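Transcriptional regulator fur family (Xanthomonas campestris pv. campestris, PDB 7DH8) probably binds operator DNA as a zinc-dependent repressor of the Fur family, regulating zinc uptake. Local coordinates at residues L87-H97 with F105-H116. Residues are numbered along the deposited sequence; the frame is centred on the assembly and turned at random.
Sequences LDFLMANGFVH and FVACHHPNSAQH. With ZN (zinc ion), chain B.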
ATOM      1  N   LEU A  87       5.445   6.456 -18.321  1.00 39.39           N
ATOM      2  CA  LEU A  87       5.080   5.638 -17.165  1.00 41.52           C
ATOM      3  C   LEU A  87       3.614   5.819 -16.760  1.00 46.93           C
ATOM      4  O   LEU A  87       2.911   4.829 -16.517  1.00 46.04           O
ATOM      5  CB  LEU A  87       6.005   5.955 -15.990  1.00 42.67           C
ATOM      6  CG  LEU A  87       5.899   5.074 -14.738  1.00 41.64           C
ATOM      7  CD1 LEU A  87       6.176   3.604 -15.024  1.00 38.88           C
ATOM      8  CD2 LEU A  87       6.884   5.567 -13.728  1.00 39.53           C
ATOM      9  N   ASP A  88       3.131   7.064 -16.644  1.00 47.21           N
ATOM     10  CA  ASP A  88       1.712   7.272 -16.324  1.00 42.59           C
ATOM     11  C   ASP A  88       0.793   6.535 -17.305  1.00 44.69           C
ATOM     12  O   ASP A  88      -0.201   5.932 -16.898  1.00 46.01           O
ATOM     13  CB  ASP A  88       1.356   8.754 -16.361  1.00 49.41           C
ATOM     14  CG  ASP A  88       1.993   9.557 -15.224  1.00 54.19           C
ATOM     15  OD1 ASP A  88       2.212   9.024 -14.123  1.00 52.89           O
ATOM     16  OD2 ASP A  88       2.246  10.757 -15.443  1.00 60.30           O
ATOM     17  N   PHE A  89       1.090   6.622 -18.605  1.00 39.57           N
ATOM     18  CA  PHE A  89       0.284   5.944 -19.607  1.00 48.97           C
ATOM     19  C   PHE A  89       0.249   4.450 -19.338  1.00 52.89           C
ATOM     20  O   PHE A  89      -0.825   3.837 -19.297  1.00 56.90           O
ATOM     21  CB  PHE A  89       0.835   6.243 -21.000  1.00 52.39           C
ATOM     22  CG  PHE A  89       0.350   5.307 -22.055  1.00 61.01           C
ATOM     23  CD1 PHE A  89      -0.830   5.559 -22.723  1.00 62.93           C
ATOM     24  CD2 PHE A  89       1.070   4.162 -22.375  1.00 66.42           C
ATOM     25  CE1 PHE A  89      -1.285   4.695 -23.684  1.00 67.46           C
ATOM     26  CE2 PHE A  89       0.622   3.290 -23.337  1.00 68.02           C
ATOM     27  CZ  PHE A  89      -0.555   3.558 -24.000  1.00 69.77           C
ATOM     28  N   LEU A  90       1.428   3.849 -19.126  1.00 55.06           N
ATOM     29  CA  LEU A  90       1.504   2.433 -18.803  1.00 47.91           C
ATOM     30  C   LEU A  90       0.645   2.089 -17.587  1.00 44.91           C
ATOM     31  O   LEU A  90      -0.050   1.068 -17.572  1.00 45.59           O
ATOM     32  CB  LEU A  90       2.969   2.037 -18.583  1.00 44.51           C
ATOM     33  CG  LEU A  90       3.810   2.231 -19.850  1.00 42.54           C
ATOM     34  CD1 LEU A  90       5.290   1.943 -19.587  1.00 42.86           C
ATOM     35  CD2 LEU A  90       3.281   1.340 -20.980  1.00 48.66           C
ATOM     36  N   MET A  91       0.630   2.951 -16.577  1.00 43.86           N
ATOM     37  CA  MET A  91      -0.112   2.610 -15.369  1.00 46.38           C
ATOM     38  C   MET A  91      -1.619   2.751 -15.575  1.00 52.42           C
ATOM     39  O   MET A  91      -2.404   1.915 -15.094  1.00 52.20           O
ATOM     40  CB  MET A  91       0.356   3.495 -14.219  1.00 42.61           C
ATOM     41  CG  MET A  91       1.677   3.031 -13.553  1.00 42.36           C
ATOM     42  SD  MET A  91       2.021   4.158 -12.193  1.00 54.88           S
ATOM     43  CE  MET A  91       2.011   5.729 -13.023  1.00 62.59           C
ATOM     44  N   ALA A  92      -2.048   3.808 -16.265  1.00 45.89           N
ATOM     45  CA  ALA A  92      -3.483   4.054 -16.367  1.00 52.08           C
ATOM     46  C   ALA A  92      -4.158   2.956 -17.176  1.00 59.01           C
ATOM     47  O   ALA A  92      -5.318   2.599 -16.908  1.00 62.29           O
ATOM     48  CB  ALA A  92      -3.733   5.438 -16.975  1.00 48.11           C
ATOM     49  N   ASN A  93      -3.416   2.368 -18.112  1.00 56.65           N
ATOM     50  CA  ASN A  93      -3.866   1.280 -18.968  1.00 57.26           C
ATOM     51  C   ASN A  93      -3.534  -0.103 -18.422  1.00 57.22           C
ATOM     52  O   ASN A  93      -3.722  -1.104 -19.130  1.00 61.51           O
ATOM     53  CB  ASN A  93      -3.257   1.468 -20.349  1.00 55.04           C
ATOM     54  CG  ASN A  93      -3.788   2.708 -21.029  1.00 65.05           C
ATOM     55  OD1 ASN A  93      -4.930   2.722 -21.486  1.00 70.92           O
ATOM     56  ND2 ASN A  93      -2.991   3.773 -21.052  1.00 62.50           N
ATOM     57  N   GLY A  94      -3.018  -0.183 -17.206  1.00 59.35           N
ATOM     58  CA  GLY A  94      -2.814  -1.459 -16.554  1.00 52.22           C
ATOM     59  C   GLY A  94      -1.679  -2.305 -17.081  1.00 49.42           C
ATOM     60  O   GLY A  94      -1.659  -3.510 -16.799  1.00 46.36           O
ATOM     61  N   PHE A  95      -0.730  -1.729 -17.822  1.00 42.13           N
ATOM     62  CA  PHE A  95       0.445  -2.485 -18.248  1.00 42.03           C
ATOM     63  C   PHE A  95       1.563  -2.510 -17.208  1.00 37.88           C
ATOM     64  O   PHE A  95       2.466  -3.333 -17.319  1.00 35.09           O
ATOM     65  CB  PHE A  95       0.984  -1.922 -19.569  1.00 39.46           C
ATOM     66  CG  PHE A  95      -0.054  -1.882 -20.663  1.00 48.48           C
ATOM     67  CD1 PHE A  95      -0.647  -3.069 -21.124  1.00 52.56           C
ATOM     68  CD2 PHE A  95      -0.456  -0.680 -21.224  1.00 51.99           C
ATOM     69  CE1 PHE A  95      -1.593  -3.046 -22.124  1.00 59.94           C
ATOM     70  CE2 PHE A  95      -1.405  -0.658 -22.232  1.00 59.94           C
ATOM     71  CZ  PHE A  95      -1.979  -1.838 -22.678  1.00 62.67           C
ATOM     72  N   VAL A  96       1.530  -1.616 -16.229  1.00 40.61           N
ATOM     73  CA  VAL A  96       2.560  -1.503 -15.196  1.00 28.86           C
ATOM     74  C   VAL A  96       1.813  -1.265 -13.906  1.00 32.66           C
ATOM     75  O   VAL A  96       0.796  -0.567 -13.903  1.00 36.06           O
ATOM     76  CB  VAL A  96       3.525  -0.344 -15.498  1.00 29.35           C
ATOM     77  CG1 VAL A  96       4.194   0.206 -14.185  1.00 29.17           C
ATOM     78  CG2 VAL A  96       4.568  -0.759 -16.578  1.00 30.60           C
ATOM     79  N   HIS A  97       2.261  -1.879 -12.822  1.00 27.69           N
ATOM     80  CA  HIS A  97       1.648  -1.659 -11.535  1.00 28.50           C
ATOM     81  C   HIS A  97       2.630  -0.902 -10.674  1.00 33.18           C
ATOM     82  O   HIS A  97       3.817  -1.225 -10.665  1.00 26.57           O
ATOM     83  CB  HIS A  97       1.272  -2.974 -10.820  1.00 28.18           C
ATOM     84  CG  HIS A  97       0.257  -3.792 -11.559  1.00 30.38           C
ATOM     85  ND1 HIS A  97      -1.094  -3.524 -11.488  1.00 33.69           N
ATOM     86  CD2 HIS A  97       0.385  -4.875 -12.362  1.00 32.75           C
ATOM     87  CE1 HIS A  97      -1.753  -4.393 -12.240  1.00 34.36           C
ATOM     88  NE2 HIS A  97      -0.880  -5.245 -12.754  1.00 30.97           N
ATOM     89  N   PHE A 105       7.858  -0.109  -9.350  1.00 23.15           N
ATOM     90  CA  PHE A 105       6.991  -0.440 -10.487  1.00 23.55           C
ATOM     91  C   PHE A 105       7.338  -1.808 -11.020  1.00 29.78           C
ATOM     92  O   PHE A 105       8.509  -2.204 -11.000  1.00 32.43           O
ATOM     93  CB  PHE A 105       7.147   0.572 -11.605  1.00 27.13           C
ATOM     94  CG  PHE A 105       6.786   1.964 -11.181  1.00 28.94           C
ATOM     95  CD1 PHE A 105       7.717   2.760 -10.561  1.00 30.84           C
ATOM     96  CD2 PHE A 105       5.458   2.425 -11.285  1.00 33.72           C
ATOM     97  CE1 PHE A 105       7.385   4.044 -10.142  1.00 40.75           C
ATOM     98  CE2 PHE A 105       5.102   3.682 -10.853  1.00 40.88           C
ATOM     99  CZ  PHE A 105       6.065   4.511 -10.266  1.00 45.19           C
ATOM    100  N   VAL A 106       6.339  -2.519 -11.545  1.00 23.69           N
ATOM    101  CA  VAL A 106       6.531  -3.869 -12.075  1.00 28.37           C
ATOM    102  C   VAL A 106       5.628  -3.961 -13.294  1.00 33.84           C
ATOM    103  O   VAL A 106       4.586  -3.296 -13.359  1.00 31.74           O
ATOM    104  CB  VAL A 106       6.200  -5.038 -11.062  1.00 26.04           C
ATOM    105  CG1 VAL A 106       7.249  -5.233  -9.982  1.00 30.38           C
ATOM    106  CG2 VAL A 106       4.758  -4.883 -10.423  1.00 31.64           C
ATOM    107  N   ALA A 107       6.031  -4.760 -14.274  1.00 29.31           N
ATOM    108  CA  ALA A 107       5.198  -4.929 -15.450  1.00 32.72           C
ATOM    109  C   ALA A 107       4.053  -5.875 -15.110  1.00 38.35           C
ATOM    110  O   ALA A 107       4.205  -6.807 -14.303  1.00 32.72           O
ATOM    111  CB  ALA A 107       6.012  -5.465 -16.635  1.00 32.39           C
ATOM    112  N   CYS A 108       2.887  -5.614 -15.691  1.00 38.44           N
ATOM    113  CA  CYS A 108       1.796  -6.562 -15.497  1.00 35.60           C
ATOM    114  C   CYS A 108       2.049  -7.818 -16.333  1.00 42.44           C
ATOM    115  O   CYS A 108       2.272  -7.743 -17.548  1.00 47.39           O
ATOM    116  CB  CYS A 108       0.448  -5.955 -15.854  1.00 35.25           C
ATOM    117  SG  CYS A 108      -0.961  -7.202 -15.703  1.00 35.75           S
ATOM    118  N   HIS A 109       2.004  -8.965 -15.665  1.00 39.95           N
ATOM    119  CA  HIS A 109       2.271 -10.273 -16.254  1.00 54.94           C
ATOM    120  C   HIS A 109       1.209 -10.654 -17.306  1.00 59.18           C
ATOM    121  O   HIS A 109       1.560 -11.342 -18.276  1.00 63.95           O
ATOM    122  CB  HIS A 109       2.635 -11.258 -15.134  1.00 62.53           C
ATOM    123  CG  HIS A 109       1.464 -11.716 -14.312  1.00 76.64           C
ATOM    124  ND1 HIS A 109       1.323 -13.017 -13.866  1.00 82.50           N
ATOM    125  CD2 HIS A 109       0.356 -11.057 -13.890  1.00 81.46           C
ATOM    126  CE1 HIS A 109       0.188 -13.135 -13.193  1.00 82.23           C
ATOM    127  NE2 HIS A 109      -0.418 -11.962 -13.196  1.00 81.73           N
ATOM    128  N   HIS A 110      -0.075 -10.225 -17.149  1.00 60.52           N
ATOM    129  CA  HIS A 110      -1.133 -10.388 -18.149  1.00 60.04           C
ATOM    130  C   HIS A 110      -1.800  -9.040 -18.382  1.00 66.45           C
ATOM    131  O   HIS A 110      -2.569  -8.546 -17.541  1.00 64.71           O
ATOM    132  CB  HIS A 110      -2.061 -11.428 -17.533  1.00 59.01           C
ATOM    133  CG  HIS A 110      -1.550 -12.822 -17.718  1.00 68.50           C
ATOM    134  ND1 HIS A 110      -1.284 -13.346 -18.967  1.00 70.44           N
ATOM    135  CD2 HIS A 110      -1.159 -13.762 -16.820  1.00 67.42           C
ATOM    136  CE1 HIS A 110      -0.780 -14.562 -18.833  1.00 72.21           C
ATOM    137  NE2 HIS A 110      -0.690 -14.836 -17.543  1.00 71.33           N
ATOM    138  N   PRO A 111      -1.560  -8.455 -19.560  1.00 66.94           N
ATOM    139  CA  PRO A 111      -1.702  -6.997 -19.708  1.00 72.36           C
ATOM    140  C   PRO A 111      -3.116  -6.626 -20.116  1.00 77.28           C
ATOM    141  O   PRO A 111      -3.601  -5.555 -19.714  1.00 84.51           O
ATOM    142  CB  PRO A 111      -0.741  -6.563 -20.824  1.00 72.33           C
ATOM    143  CG  PRO A 111      -0.498  -7.819 -21.620  1.00 72.20           C
ATOM    144  CD  PRO A 111      -0.439  -8.903 -20.578  1.00 69.95           C
ATOM    145  N   ASN A 112      -3.795  -7.465 -20.920  1.00 71.67           N
ATOM    146  CA  ASN A 112      -5.115  -7.017 -21.383  1.00 71.56           C
ATOM    147  C   ASN A 112      -5.887  -7.641 -20.198  1.00 76.37           C
ATOM    148  O   ASN A 112      -6.556  -8.656 -20.371  1.00 80.54           O
ATOM    149  CB  ASN A 112      -5.532  -7.674 -22.708  1.00 73.40           C
ATOM    150  CG  ASN A 112      -5.643  -9.193 -22.617  1.00 74.97           C
ATOM    151  OD1 ASN A 112      -5.245  -9.810 -21.614  1.00 80.16           O
ATOM    152  ND2 ASN A 112      -6.156  -9.809 -23.683  1.00 68.10           N
ATOM    153  N   SER A 113      -5.909  -7.099 -18.982  1.00 77.74           N
ATOM    154  CA  SER A 113      -6.866  -7.560 -17.976  1.00 75.99           C
ATOM    155  C   SER A 113      -7.438  -6.159 -17.733  1.00 74.91           C
ATOM    156  O   SER A 113      -8.026  -5.906 -16.671  1.00 70.01           O
ATOM    157  CB  SER A 113      -6.325  -8.210 -16.686  1.00 71.21           C
ATOM    158  OG  SER A 113      -4.939  -7.958 -16.473  1.00 69.49           O
ATOM    159  N   ALA A 114      -7.317  -5.263 -18.731  1.00 77.33           N
ATOM    160  CA  ALA A 114      -7.639  -3.841 -18.606  1.00 72.55           C
ATOM    161  C   ALA A 114      -6.847  -3.278 -17.435  1.00 71.95           C
ATOM    162  O   ALA A 114      -5.654  -3.562 -17.307  1.00 74.60           O
ATOM    163  CB  ALA A 114      -9.135  -3.566 -18.445  1.00 67.12           C
ATOM    164  N   GLN A 115      -7.477  -2.474 -16.588  1.00 69.06           N
ATOM    165  CA  GLN A 115      -6.889  -2.139 -15.302  1.00 66.36           C
ATOM    166  C   GLN A 115      -7.681  -2.911 -14.264  1.00 60.64           C
ATOM    167  O   GLN A 115      -8.875  -3.171 -14.445  1.00 58.78           O
ATOM    168  CB  GLN A 115      -6.896  -0.636 -14.991  1.00 66.32           C
ATOM    169  CG  GLN A 115      -8.239  -0.041 -14.525  1.00 71.05           C
ATOM    170  CD  GLN A 115      -8.306   1.486 -14.719  1.00 81.78           C
ATOM    171  OE1 GLN A 115      -8.914   1.984 -15.678  1.00 86.01           O
ATOM    172  NE2 GLN A 115      -7.671   2.233 -13.809  1.00 84.11           N
ATOM    173  N   HIS A 116      -7.000  -3.314 -13.203  1.00 54.64           N
ATOM    174  CA  HIS A 116      -7.527  -4.362 -12.351  1.00 46.34           C
ATOM    175  C   HIS A 116      -6.832  -4.254 -11.017  1.00 38.85           C
ATOM    176  O   HIS A 116      -5.697  -3.787 -10.926  1.00 39.90           O
ATOM    177  CB  HIS A 116      -7.254  -5.745 -12.940  1.00 43.09           C
ATOM    178  CG  HIS A 116      -5.806  -5.981 -13.244  1.00 49.56           C
ATOM    179  ND1 HIS A 116      -5.161  -5.365 -14.292  1.00 52.31           N
ATOM    180  CD2 HIS A 116      -4.869  -6.741 -12.623  1.00 48.98           C
ATOM    181  CE1 HIS A 116      -3.904  -5.766 -14.330  1.00 50.42           C
ATOM    182  NE2 HIS A 116      -3.701  -6.591 -13.324  1.00 43.91           N
TER
HETATM  183 ZN    ZN B 201      -1.514  -6.884 -13.741  1.00 34.00          ZN
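The zinc site between the winged-helix DNA-binding domain and the dimerisation domain takes three of its four ligands here: H97, C108 and H116. It is probably the regulatory site, as in other Fur-family proteins. E131 completes it. H97 NE2 lies 2.0 Å from the zinc ion, C108 SG 2.1 Å and H116 NE2 2.2 Å. The imidazoles of H97 and H116 stand almost perpendicular, their planes at 89°. The NE2 atom of H116 comes to the edge of the H97 ring, 3.1 Å from H97 CE1. Both NE2 atoms bind the same zinc ion, which brings the rings this close. The ring of F120 meets H97 edge-to-face.

H97 lies on strand 96-99 of the wing, an antiparallel hairpin with strand 104-107. It forms a hydrogen-bonded pair with V106, through H97 N to V106 O and V106 N to H97 O. Just past the second strand, C108 N donates to F95 O at 2.8 Å, nearly straight at 177°. This bond joins the backbone of the ligand C108 to F95, just after helix 80-92, whose end forms a Schellman motif with G94 at C-prime.

On the sheet face opposite H97, with V96 and A107, F105 packs against helix 80-92. The L87 side chain extends away from its own backbone N (chi1 -172°), which helps bring CD2 over one ring face, 3.7 Å from F105 CZ. M91 makes a Met-aromatic contact at the ring edge, with SD 3.4 Å from F105 CE2.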